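Long-range contacts in Lysine/ornithine decarboxylase (Selenomonas ruminantium, PDB 5GJO), which decarboxylates both L-lysine and L-ornithine with similar catalytic efficiency, using pyridoxal 5'-phosphate as cofactor and working as a homodimer: residues F5-K10 against K344-E349; L135-V140 against G176-V181; K144-L149 against G182-S187. The protein carries 2 engineered substitutions. All coordinates share one frame; numbering follows the deposited sequence.

Interaction 1 (F5-K10 against K344-E349); sequences FRLSEK and KVLVTE. With SO4 (sulfate ion), chain F; SO4 (sulfate ion), chain E.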
loop_
_atom_site.group_PDB
_atom_site.type_symbol
_atom_site.label_atom_id
_atom_site.label_comp_id
_atom_site.label_asym_id
_atom_site.label_seq_id
_atom_site.Cartn_x
_atom_site.Cartn_y
_atom_site.Cartn_z
ATOM N N PHE A 5 12.793 -3.093 21.800
ATOM C CA PHE A 5 13.920 -3.720 21.118
ATOM C C PHE A 5 14.578 -2.639 20.250
ATOM O O PHE A 5 13.908 -1.866 19.493
ATOM C CB PHE A 5 13.396 -4.862 20.234
ATOM C CG PHE A 5 14.433 -5.457 19.351
ATOM C CD1 PHE A 5 15.543 -6.031 19.899
ATOM C CD2 PHE A 5 14.333 -5.388 17.931
ATOM C CE1 PHE A 5 16.523 -6.592 19.082
ATOM C CE2 PHE A 5 15.302 -5.948 17.131
ATOM C CZ PHE A 5 16.387 -6.558 17.698
ATOM N N ARG A 6 15.891 -2.526 20.363
ATOM C CA ARG A 6 16.626 -1.558 19.586
ATOM C C ARG A 6 17.982 -2.117 19.267
ATOM O O ARG A 6 18.778 -2.431 20.192
ATOM C CB ARG A 6 16.845 -0.303 20.430
ATOM C CG ARG A 6 17.681 0.720 19.669
ATOM C CD ARG A 6 17.634 2.145 20.273
ATOM N NE ARG A 6 18.599 3.008 19.558
ATOM C CZ ARG A 6 18.666 4.333 19.674
ATOM N NH1 ARG A 6 17.845 4.957 20.476
ATOM N NH2 ARG A 6 19.601 5.019 18.983
ATOM N N LEU A 7 18.324 -2.122 18.008
ATOM C CA LEU A 7 19.635 -2.502 17.606
ATOM C C LEU A 7 20.652 -1.432 17.980
ATOM O O LEU A 7 20.403 -0.267 17.839
ATOM C CB LEU A 7 19.685 -2.712 16.082
ATOM C CG LEU A 7 18.848 -3.889 15.554
ATOM C CD1 LEU A 7 18.720 -3.783 14.080
ATOM C CD2 LEU A 7 19.338 -5.262 15.992
ATOM N N SER A 8 21.852 -1.852 18.376
ATOM C CA SER A 8 22.944 -0.942 18.540
ATOM C C SER A 8 23.560 -0.545 17.214
ATOM O O SER A 8 23.420 -1.195 16.249
ATOM C CB SER A 8 24.039 -1.557 19.426
ATOM O OG SER A 8 24.759 -2.529 18.711
ATOM N N GLU A 9 24.313 0.533 17.197
ATOM C CA GLU A 9 25.046 0.956 16.007
ATOM C C GLU A 9 25.948 -0.162 15.482
ATOM O O GLU A 9 25.958 -0.426 14.265
ATOM C CB GLU A 9 25.891 2.215 16.257
ATOM C CG GLU A 9 26.566 2.699 14.976
ATOM C CD GLU A 9 27.329 4.025 15.138
ATOM O OE1 GLU A 9 27.259 4.637 16.219
ATOM O OE2 GLU A 9 27.961 4.409 14.155
ATOM N N LYS A 10 26.643 -0.838 16.367
ATOM C CA LYS A 10 27.517 -1.931 15.939
ATOM C C LYS A 10 26.771 -3.063 15.270
ATOM O O LYS A 10 27.211 -3.586 14.252
ATOM C CB LYS A 10 28.317 -2.443 17.157
ATOM C CG LYS A 10 29.238 -3.564 16.708
ATOM C CD LYS A 10 29.951 -4.294 17.827
ATOM C CE LYS A 10 30.801 -5.420 17.194
ATOM N NZ LYS A 10 31.671 -5.961 18.284
ATOM N N LYS A 344 23.894 3.714 7.157
ATOM C CA LYS A 344 22.644 3.081 7.517
ATOM C C LYS A 344 21.971 3.916 8.582
ATOM O O LYS A 344 22.620 4.447 9.443
ATOM C CB LYS A 344 22.846 1.655 8.023
ATOM C CG LYS A 344 23.203 0.654 6.938
ATOM C CD LYS A 344 24.651 0.817 6.548
ATOM C CE LYS A 344 25.044 -0.123 5.435
ATOM N NZ LYS A 344 24.643 0.317 4.069
ATOM N N VAL A 345 20.664 4.034 8.474
ATOM C CA VAL A 345 19.847 4.586 9.522
ATOM C C VAL A 345 18.946 3.507 10.082
ATOM O O VAL A 345 18.701 2.435 9.432
ATOM C CB VAL A 345 19.003 5.823 9.075
ATOM C CG1 VAL A 345 19.947 6.940 8.649
ATOM C CG2 VAL A 345 17.965 5.497 8.029
ATOM N N LEU A 346 18.454 3.808 11.277
ATOM C CA LEU A 346 17.639 2.839 12.027
ATOM C C LEU A 346 16.297 3.381 12.406
ATOM O O LEU A 346 16.218 4.467 12.960
ATOM C CB LEU A 346 18.402 2.376 13.272
ATOM C CG LEU A 346 17.714 1.390 14.237
ATOM C CD1 LEU A 346 17.670 -0.008 13.656
ATOM C CD2 LEU A 346 18.370 1.363 15.663
ATOM N N VAL A 347 15.221 2.616 12.143
ATOM C CA VAL A 347 13.918 3.017 12.572
ATOM C C VAL A 347 13.378 1.987 13.578
ATOM O O VAL A 347 13.338 0.749 13.285
ATOM C CB VAL A 347 12.909 3.166 11.410
ATOM C CG1 VAL A 347 11.594 3.763 11.895
ATOM C CG2 VAL A 347 13.494 4.067 10.362
ATOM N N THR A 348 12.992 2.464 14.752
ATOM C CA THR A 348 12.590 1.581 15.897
ATOM C C THR A 348 11.060 1.498 15.955
ATOM O O THR A 348 10.399 2.286 15.262
ATOM C CB THR A 348 13.214 1.954 17.255
ATOM O OG1 THR A 348 12.936 3.356 17.592
ATOM C CG2 THR A 348 14.666 1.694 17.185
ATOM N N GLU A 349 10.513 0.596 16.768
ATOM C CA GLU A 349 9.068 0.481 16.956
ATOM C C GLU A 349 8.340 0.405 15.594
ATOM O O GLU A 349 7.315 1.107 15.386
ATOM C CB GLU A 349 8.514 1.624 17.839
ATOM C CG GLU A 349 9.043 1.562 19.314
ATOM C CD GLU A 349 10.440 2.091 19.476
ATOM O OE1 GLU A 349 10.751 3.221 19.069
ATOM O OE2 GLU A 349 11.297 1.379 20.019
HETATM S S SO4 F . 24.367 2.612 20.274
HETATM O O1 SO4 F . 24.551 1.821 21.479
HETATM O O2 SO4 F . 23.006 2.529 19.783
HETATM O O3 SO4 F . 25.291 2.204 19.260
HETATM O O4 SO4 F . 24.627 4.001 20.652
HETATM S S SO4 E . 18.596 8.955 19.446
HETATM O O1 SO4 E . 18.224 8.069 20.589
HETATM O O2 SO4 E . 17.473 9.880 19.171
HETATM O O3 SO4 E . 19.846 9.624 19.885
HETATM O O4 SO4 E . 18.965 8.304 18.158
HETATM O O HOH W 1 11.344 -1.183 18.828
#
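Leu346 sets its CG anti to the backbone N (chi1 178°), and the two methyls that follow meet Arg6 and Leu7 of the N-terminal segment. Its CD1 lies 3.9 Å from Leu7 CD1, the two side chains crossing at about a right angle, while CD2 sits 3.4 Å from the carbonyl oxygen Leu7 O. Arg6 also has CG anti to its backbone N (chi1 177°). From there its extended aliphatic chain passes Thr348, whose CG2 is 4.0 Å from Arg6 CG. The guanidinium ends on a sulfate, probably from the crystallisation liquor: Arg6 NH1 donates to sulfate (chain E) O1 over 3.1 Å, at the edge of the group and nearly straight (172°). One water links the segments, accepting from Glu349 N (2.8 Å) and lying within hydrogen-bonding distance of Phe5 O and Glu349 OE2. Asn267 brackets the same backbone, donating to Phe5 O and accepting from Leu7 N, and Leu7 continues onto Val269. The 208 Å² buried here comes chiefly from Leu346, Leu7, Thr348 and Arg6, and it seats the segment leading into helix 9-18 against strand 344-347, part of the mixed beta sheet characteristic of the second domain of class-II Orn/Lys/Arg decarboxylases.

Interaction 2 (L135-V140 against G176-V181); sequences LVRIAV and GICFHV. With PLP (pyridoxal-5'-phosphate), chain H.
Two neighbouring parallel strands of the PLP-binding TIM barrel, 133-137 and 173-178, meet here as the ends of a beta-alpha-beta unit whose helix is 160-169. Leu135 pairs with Gly176, Val136 with Ile177 and Arg137 with Cys178, and the short strand axes approach to 4.3 Å at an angle of 35°. Three backbone hydrogen bonds fix this register: Val136 N to Gly176 O, Cys178 N to Val136 O (the shortest, 2.9 Å) and Ile138 N to Cys178 O. Gly176 has backbone angles in which a side chain would collide with the preceding carbonyl oxygen.

On the face carrying Val136 and Ile177 the two side chains lie side by side, Val136 touching helix 160-169 and Ile177 touching helix 189-207. Beyond the strands, Val140 CG1 packs 3.9 Å from Phe179 CB, crossing that side chain at about a right angle. The other face holds Cys178 and Arg137. Cys178 SG presses on Arg137 CB at 3.5 Å. Arg137 has CG anti to its backbone N (chi1 -176°); the chain is extended from CG to NE and lies beside His180, whose CB sits over one guanidinium face, 3.7 Å from Arg137 NH2. That NH2 donates to Leu149 O, while a water accepts from both Arg137 NE and His180 N and donates to Ile138 O.

His180 belongs to the cofactor pocket. Its NE2 donates to PLP O4P (3.1 Å, 162°), and its ND1 is hydrogen-bonded to Gly182 N. Held through both ring nitrogens, one by the cofactor and the other by the backbone just past the segment, the imidazole is fixed in rotation beside PLP.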
loop_
_atom_site.group_PDB
_atom_site.type_symbol
_atom_site.label_atom_id
_atom_site.label_comp_id
_atom_site.label_asym_id
_atom_site.label_seq_id
_atom_site.Cartn_x
_atom_site.Cartn_y
_atom_site.Cartn_z
ATOM N N LEU A 135 -20.226 -13.859 18.490
ATOM C CA LEU A 135 -20.232 -12.737 19.383
ATOM C C LEU A 135 -20.692 -11.531 18.563
ATOM O O LEU A 135 -20.168 -11.221 17.492
ATOM C CB LEU A 135 -18.853 -12.424 19.970
ATOM C CG LEU A 135 -18.167 -13.551 20.756
ATOM C CD1 LEU A 135 -17.771 -14.633 19.810
ATOM C CD2 LEU A 135 -16.859 -12.999 21.306
ATOM N N VAL A 136 -21.645 -10.787 19.112
ATOM C CA VAL A 136 -22.138 -9.640 18.429
ATOM C C VAL A 136 -21.230 -8.468 18.849
ATOM O O VAL A 136 -20.931 -8.330 20.005
ATOM C CB VAL A 136 -23.615 -9.299 18.739
ATOM C CG1 VAL A 136 -23.872 -8.986 20.164
ATOM C CG2 VAL A 136 -24.088 -8.139 17.846
ATOM N N ARG A 137 -20.842 -7.669 17.853
ATOM C CA ARG A 137 -19.920 -6.541 18.116
ATOM C C ARG A 137 -20.779 -5.297 18.257
ATOM O O ARG A 137 -21.525 -4.948 17.287
ATOM C CB ARG A 137 -19.036 -6.328 16.920
ATOM C CG ARG A 137 -17.984 -5.239 17.181
ATOM C CD ARG A 137 -16.996 -5.244 16.048
ATOM N NE ARG A 137 -16.126 -4.084 16.056
ATOM C CZ ARG A 137 -15.081 -3.975 15.225
ATOM N NH1 ARG A 137 -14.660 -5.009 14.494
ATOM N NH2 ARG A 137 -14.370 -2.824 15.210
ATOM N N ILE A 138 -20.630 -4.643 19.370
ATOM C CA ILE A 138 -21.306 -3.373 19.658
ATOM C C ILE A 138 -20.391 -2.172 19.369
ATOM O O ILE A 138 -19.180 -2.220 19.609
ATOM C CB ILE A 138 -21.802 -3.272 21.120
ATOM C CG1 ILE A 138 -20.706 -3.485 22.180
ATOM C CG2 ILE A 138 -22.955 -4.258 21.326
ATOM C CD1 ILE A 138 -21.087 -3.197 23.608
ATOM N N ALA A 139 -21.023 -1.112 18.913
ATOM C CA ALA A 139 -20.393 0.164 18.710
ATOM C C ALA A 139 -20.225 0.858 20.061
ATOM O O ALA A 139 -21.173 1.007 20.812
ATOM C CB ALA A 139 -21.215 0.991 17.701
ATOM N N VAL A 140 -19.007 1.290 20.351
ATOM C CA VAL A 140 -18.622 1.926 21.566
ATOM C C VAL A 140 -17.904 3.262 21.335
ATOM O O VAL A 140 -17.481 3.563 20.220
ATOM C CB VAL A 140 -17.820 0.961 22.447
ATOM C CG1 VAL A 140 -18.628 -0.274 22.722
ATOM C CG2 VAL A 140 -16.438 0.652 21.850
ATOM N N GLY A 176 -21.891 -14.502 22.991
ATOM C CA GLY A 176 -21.518 -13.309 23.736
ATOM C C GLY A 176 -21.410 -12.012 22.943
ATOM O O GLY A 176 -22.004 -11.857 21.860
ATOM N N ILE A 177 -20.639 -11.122 23.536
ATOM C CA ILE A 177 -20.499 -9.747 23.070
ATOM C C ILE A 177 -18.993 -9.433 22.906
ATOM O O ILE A 177 -18.163 -9.873 23.705
ATOM C CB ILE A 177 -21.155 -8.802 24.014
ATOM C CG1 ILE A 177 -22.681 -9.144 24.079
ATOM C CG2 ILE A 177 -21.031 -7.354 23.548
ATOM C CD1 ILE A 177 -23.454 -8.317 25.062
ATOM N N CYS A 178 -18.730 -8.654 21.867
ATOM C CA CYS A 178 -17.404 -8.077 21.635
ATOM C C CYS A 178 -17.476 -6.601 21.284
ATOM O O CYS A 178 -18.501 -6.045 20.916
ATOM C CB CYS A 178 -16.656 -8.837 20.498
ATOM S SG CYS A 178 -17.272 -8.705 18.855
ATOM N N PHE A 179 -16.319 -5.975 21.391
ATOM C CA PHE A 179 -16.174 -4.587 21.059
ATOM C C PHE A 179 -14.675 -4.310 20.755
ATOM O O PHE A 179 -13.777 -5.120 21.125
ATOM C CB PHE A 179 -16.700 -3.614 22.108
ATOM C CG PHE A 179 -16.078 -3.756 23.459
ATOM C CD1 PHE A 179 -14.870 -3.172 23.754
ATOM C CD2 PHE A 179 -16.675 -4.463 24.428
ATOM C CE1 PHE A 179 -14.286 -3.270 24.986
ATOM C CE2 PHE A 179 -16.110 -4.598 25.677
ATOM C CZ PHE A 179 -14.912 -3.978 25.983
ATOM N N HIS A 180 -14.470 -3.222 19.999
ATOM C CA HIS A 180 -13.068 -2.730 19.800
ATOM C C HIS A 180 -13.185 -1.219 20.003
ATOM O O HIS A 180 -13.987 -0.554 19.325
ATOM C CB HIS A 180 -12.531 -3.094 18.465
ATOM C CG HIS A 180 -11.046 -3.006 18.374
ATOM N ND1 HIS A 180 -10.372 -1.887 18.786
ATOM C CD2 HIS A 180 -10.108 -3.870 17.923
ATOM C CE1 HIS A 180 -9.072 -2.024 18.544
ATOM N NE2 HIS A 180 -8.878 -3.221 18.028
ATOM N N VAL A 181 -12.398 -0.727 20.920
ATOM C CA VAL A 181 -12.471 0.701 21.273
ATOM C C VAL A 181 -11.853 1.636 20.201
ATOM O O VAL A 181 -12.076 2.872 20.205
ATOM C CB VAL A 181 -11.873 1.020 22.646
ATOM C CG1 VAL A 181 -12.563 0.303 23.778
ATOM C CG2 VAL A 181 -10.376 0.848 22.694
HETATM N N1 PLP H . -9.081 -7.284 16.450
HETATM C C2 PLP H . -9.881 -6.705 15.522
HETATM C C2A PLP H . -11.228 -7.301 15.215
HETATM C C3 PLP H . -9.431 -5.484 14.806
HETATM O O3 PLP H . -10.217 -4.885 13.870
HETATM C C4 PLP H . -8.097 -4.943 15.150
HETATM C C4A PLP H . -7.561 -3.732 14.490
HETATM O O4A PLP H . -7.973 -3.403 13.390
HETATM C C5 PLP H . -7.320 -5.670 16.183
HETATM C C6 PLP H . -7.866 -6.806 16.775
HETATM C C5A PLP H . -5.949 -5.182 16.589
HETATM O O4P PLP H . -6.021 -3.802 16.940
HETATM P P PLP H . -4.766 -3.068 17.633
HETATM O O1P PLP H . -4.591 -3.803 18.940
HETATM O O2P PLP H . -5.217 -1.635 17.779
HETATM O O3P PLP H . -3.638 -3.270 16.649
HETATM O O HOH W 2 -16.685 -2.069 18.493
#

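Interaction 3 (K144-L149 against G182-S187); sequences KALVDL and GSQSLS. With PLP (pyridoxal-5'-phosphate), chain H; SO4 (sulfate ion), chain C.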
loop_
_atom_site.group_PDB
_atom_site.type_symbol
_atom_site.label_atom_id
_atom_site.label_comp_id
_atom_site.label_asym_id
_atom_site.label_seq_id
_atom_site.Cartn_x
_atom_site.Cartn_y
_atom_site.Cartn_z
ATOM N N LYS A 144 -10.202 9.036 22.325
ATOM C CA LYS A 144 -8.772 9.040 22.096
ATOM C C LYS A 144 -8.252 7.851 21.279
ATOM O O LYS A 144 -7.271 7.256 21.620
ATOM C CB LYS A 144 -8.048 9.092 23.442
ATOM C CG LYS A 144 -8.449 10.236 24.336
ATOM C CD LYS A 144 -7.674 10.172 25.628
ATOM C CE LYS A 144 -8.081 11.259 26.587
ATOM N NZ LYS A 144 -7.128 11.242 27.719
ATOM N N ALA A 145 -8.901 7.568 20.162
ATOM C CA ALA A 145 -8.467 6.477 19.313
ATOM C C ALA A 145 -7.875 7.060 18.049
ATOM O O ALA A 145 -8.452 7.925 17.459
ATOM C CB ALA A 145 -9.634 5.592 18.956
ATOM N N LEU A 146 -6.713 6.591 17.643
ATOM C CA LEU A 146 -6.137 7.068 16.384
ATOM C C LEU A 146 -6.923 6.620 15.185
ATOM O O LEU A 146 -7.044 7.392 14.227
ATOM C CB LEU A 146 -4.725 6.572 16.251
ATOM C CG LEU A 146 -3.885 7.120 15.064
ATOM C CD1 LEU A 146 -3.639 8.612 15.230
ATOM C CD2 LEU A 146 -2.589 6.337 14.915
ATOM N N VAL A 147 -7.436 5.397 15.250
ATOM C CA VAL A 147 -8.193 4.762 14.190
ATOM C C VAL A 147 -9.574 4.489 14.779
ATOM O O VAL A 147 -9.740 3.668 15.740
ATOM C CB VAL A 147 -7.527 3.468 13.702
ATOM C CG1 VAL A 147 -8.331 2.848 12.573
ATOM C CG2 VAL A 147 -6.088 3.674 13.200
ATOM N N ASP A 148 -10.585 5.084 14.169
ATOM C CA ASP A 148 -11.972 4.853 14.610
ATOM C C ASP A 148 -12.447 3.489 14.115
ATOM O O ASP A 148 -12.499 3.245 12.865
ATOM C CB ASP A 148 -12.809 5.975 14.032
ATOM C CG ASP A 148 -14.321 5.788 14.189
ATOM O OD1 ASP A 148 -14.797 5.040 15.068
ATOM O OD2 ASP A 148 -15.033 6.509 13.442
ATOM N N LEU A 149 -12.855 2.628 15.051
ATOM C CA LEU A 149 -13.283 1.297 14.694
ATOM C C LEU A 149 -14.758 1.107 15.052
ATOM O O LEU A 149 -15.193 -0.022 15.341
ATOM C CB LEU A 149 -12.369 0.243 15.288
ATOM C CG LEU A 149 -10.936 0.279 14.715
ATOM C CD1 LEU A 149 -10.157 -0.831 15.439
ATOM C CD2 LEU A 149 -10.912 0.106 13.187
ATOM N N GLY A 182 -11.087 1.022 19.313
ATOM C CA GLY A 182 -10.333 1.714 18.287
ATOM C C GLY A 182 -8.833 1.492 18.448
ATOM O O GLY A 182 -8.397 1.095 19.486
ATOM N N SER A 183 -8.083 1.702 17.374
ATOM C CA SER A 183 -6.646 1.449 17.398
ATOM C C SER A 183 -5.827 2.598 17.979
ATOM O O SER A 183 -6.166 3.742 17.820
ATOM C CB SER A 183 -6.104 1.022 16.038
ATOM O OG SER A 183 -4.875 0.357 16.169
ATOM N N GLN A 184 -4.733 2.246 18.641
ATOM C CA GLN A 184 -3.910 3.212 19.320
ATOM C C GLN A 184 -4.758 4.042 20.262
ATOM O O GLN A 184 -4.904 5.209 20.076
ATOM C CB GLN A 184 -3.111 4.092 18.358
ATOM C CG GLN A 184 -2.145 5.029 19.059
ATOM C CD GLN A 184 -0.869 4.345 19.540
ATOM O OE1 GLN A 184 -0.748 3.148 19.498
ATOM N NE2 GLN A 184 0.078 5.144 20.011
ATOM N N SER A 185 -5.382 3.377 21.220
ATOM C CA SER A 185 -6.208 4.050 22.183
ATOM C C SER A 185 -5.352 4.581 23.322
ATOM O O SER A 185 -4.613 3.850 23.934
ATOM C CB SER A 185 -7.260 3.094 22.741
ATOM O OG SER A 185 -7.975 3.697 23.763
ATOM N N LEU A 186 -5.466 5.869 23.573
ATOM C CA LEU A 186 -4.822 6.479 24.722
ATOM C C LEU A 186 -5.814 6.607 25.877
ATOM O O LEU A 186 -5.496 7.178 26.872
ATOM C CB LEU A 186 -4.189 7.825 24.355
ATOM C CG LEU A 186 -3.285 7.807 23.113
ATOM C CD1 LEU A 186 -2.678 9.154 22.787
ATOM C CD2 LEU A 186 -2.193 6.779 23.281
ATOM N N SER A 187 -7.008 6.046 25.712
ATOM C CA SER A 187 -8.042 6.029 26.755
ATOM C C SER A 187 -8.166 4.686 27.410
ATOM O O SER A 187 -8.246 3.683 26.748
ATOM C CB SER A 187 -9.431 6.437 26.180
ATOM O OG SER A 187 -10.454 6.317 27.183
HETATM N N1 PLP H . -9.081 -7.284 16.450
HETATM C C2 PLP H . -9.881 -6.705 15.522
HETATM C C2A PLP H . -11.228 -7.301 15.215
HETATM C C3 PLP H . -9.431 -5.484 14.806
HETATM O O3 PLP H . -10.217 -4.885 13.870
HETATM C C4 PLP H . -8.097 -4.943 15.150
HETATM C C4A PLP H . -7.561 -3.732 14.490
HETATM O O4A PLP H . -7.973 -3.403 13.390
HETATM C C5 PLP H . -7.320 -5.670 16.183
HETATM C C6 PLP H . -7.866 -6.806 16.775
HETATM C C5A PLP H . -5.949 -5.182 16.589
HETATM O O4P PLP H . -6.021 -3.802 16.940
HETATM P P PLP H . -4.766 -3.068 17.633
HETATM O O1P PLP H . -4.591 -3.803 18.940
HETATM O O2P PLP H . -5.217 -1.635 17.779
HETATM O O3P PLP H . -3.638 -3.270 16.649
HETATM S S SO4 C . -9.133 8.440 29.766
HETATM O O1 SO4 C . -8.782 7.049 30.189
HETATM O O2 SO4 C . -9.597 9.204 30.916
HETATM O O3 SO4 C . -7.812 8.975 29.327
HETATM O O4 SO4 C . -10.100 8.497 28.638
HETATM O O HOH W 3 -4.528 9.900 27.451
#
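Lys144 loses 81 Å² of surface to the 182-187 segment, more than any other residue here, and it works through both its backbone and its chain. Lys144 O accepts from Leu186 N over 3.0 Å, a nearly straight bond (169°), and receives a CA-H...O contact from Ser185 as well. From CG onward the lysine chain is extended, and Lys144 NZ makes a 2.9 Å hydrogen bond to O3 of a sulfate that probably came from the crystallisation liquor. Ser187 OG grips the same ion, 2.6 Å from O4, and a water bridges Lys144 NZ to Leu186 O.

Ser183, with 63 Å² covered, occupies the centre of the pairing. Its carbonyl oxygen accepts weak bonds from the N-H groups of both Leu146 and Val147, and Leu146 N is shared with Gln184 O, again weakly. Ser183 N in turn donates to Val147 O (3.0 Å). Two consecutive residues opposite one make a classic beta bulge, set in an antiparallel pairing of the loops that follow barrel strands 133-137 and 173-178. Next to the bulge, Leu146 CB meets Gln184 CB at 3.6 Å as the two side chains cross obliquely. Ser183 OG, placed anti to its backbone N (chi1 -160°), donates to PLP O2P (2.6 Å) and is also hydrogen-bonded to Arg259.

At Gly182, with 53 Å² covered, the two segments lie close: a CB there would collide with Ala145 CB and Val147 O. Leu149 lays CD1 3.8 Å from Gly182 CA, and the same Leu149 methyl is 3.9 Å from PLP O4A. Leu149 also packs on Cys324 of the second subunit, probably, by similarity with relatives, the proton donor.

Overall arrangement
From the N terminus, residues 5-10 pack on 344-349, so interaction 1 closes a loop of 333 residues that contains both other contacts. Within it the chain runs through 135-140 and 144-149, then returns through 176-181 and 182-187; interactions 2 and 3 therefore cross, their segments alternating. Interaction 2 joins two adjacent barrel strands to each other, and interaction 3 joins the two loops that follow them. The pair touch, for instance where Leu149 CD1 lies 3.5 Å from His180 CE1, and both reach PLP. Interaction 1 stands apart: its centre is about 38 Å from that of interaction 2 and about 27 Å from that of interaction 3. It ties the N-terminal segment to the mixed sheet instead.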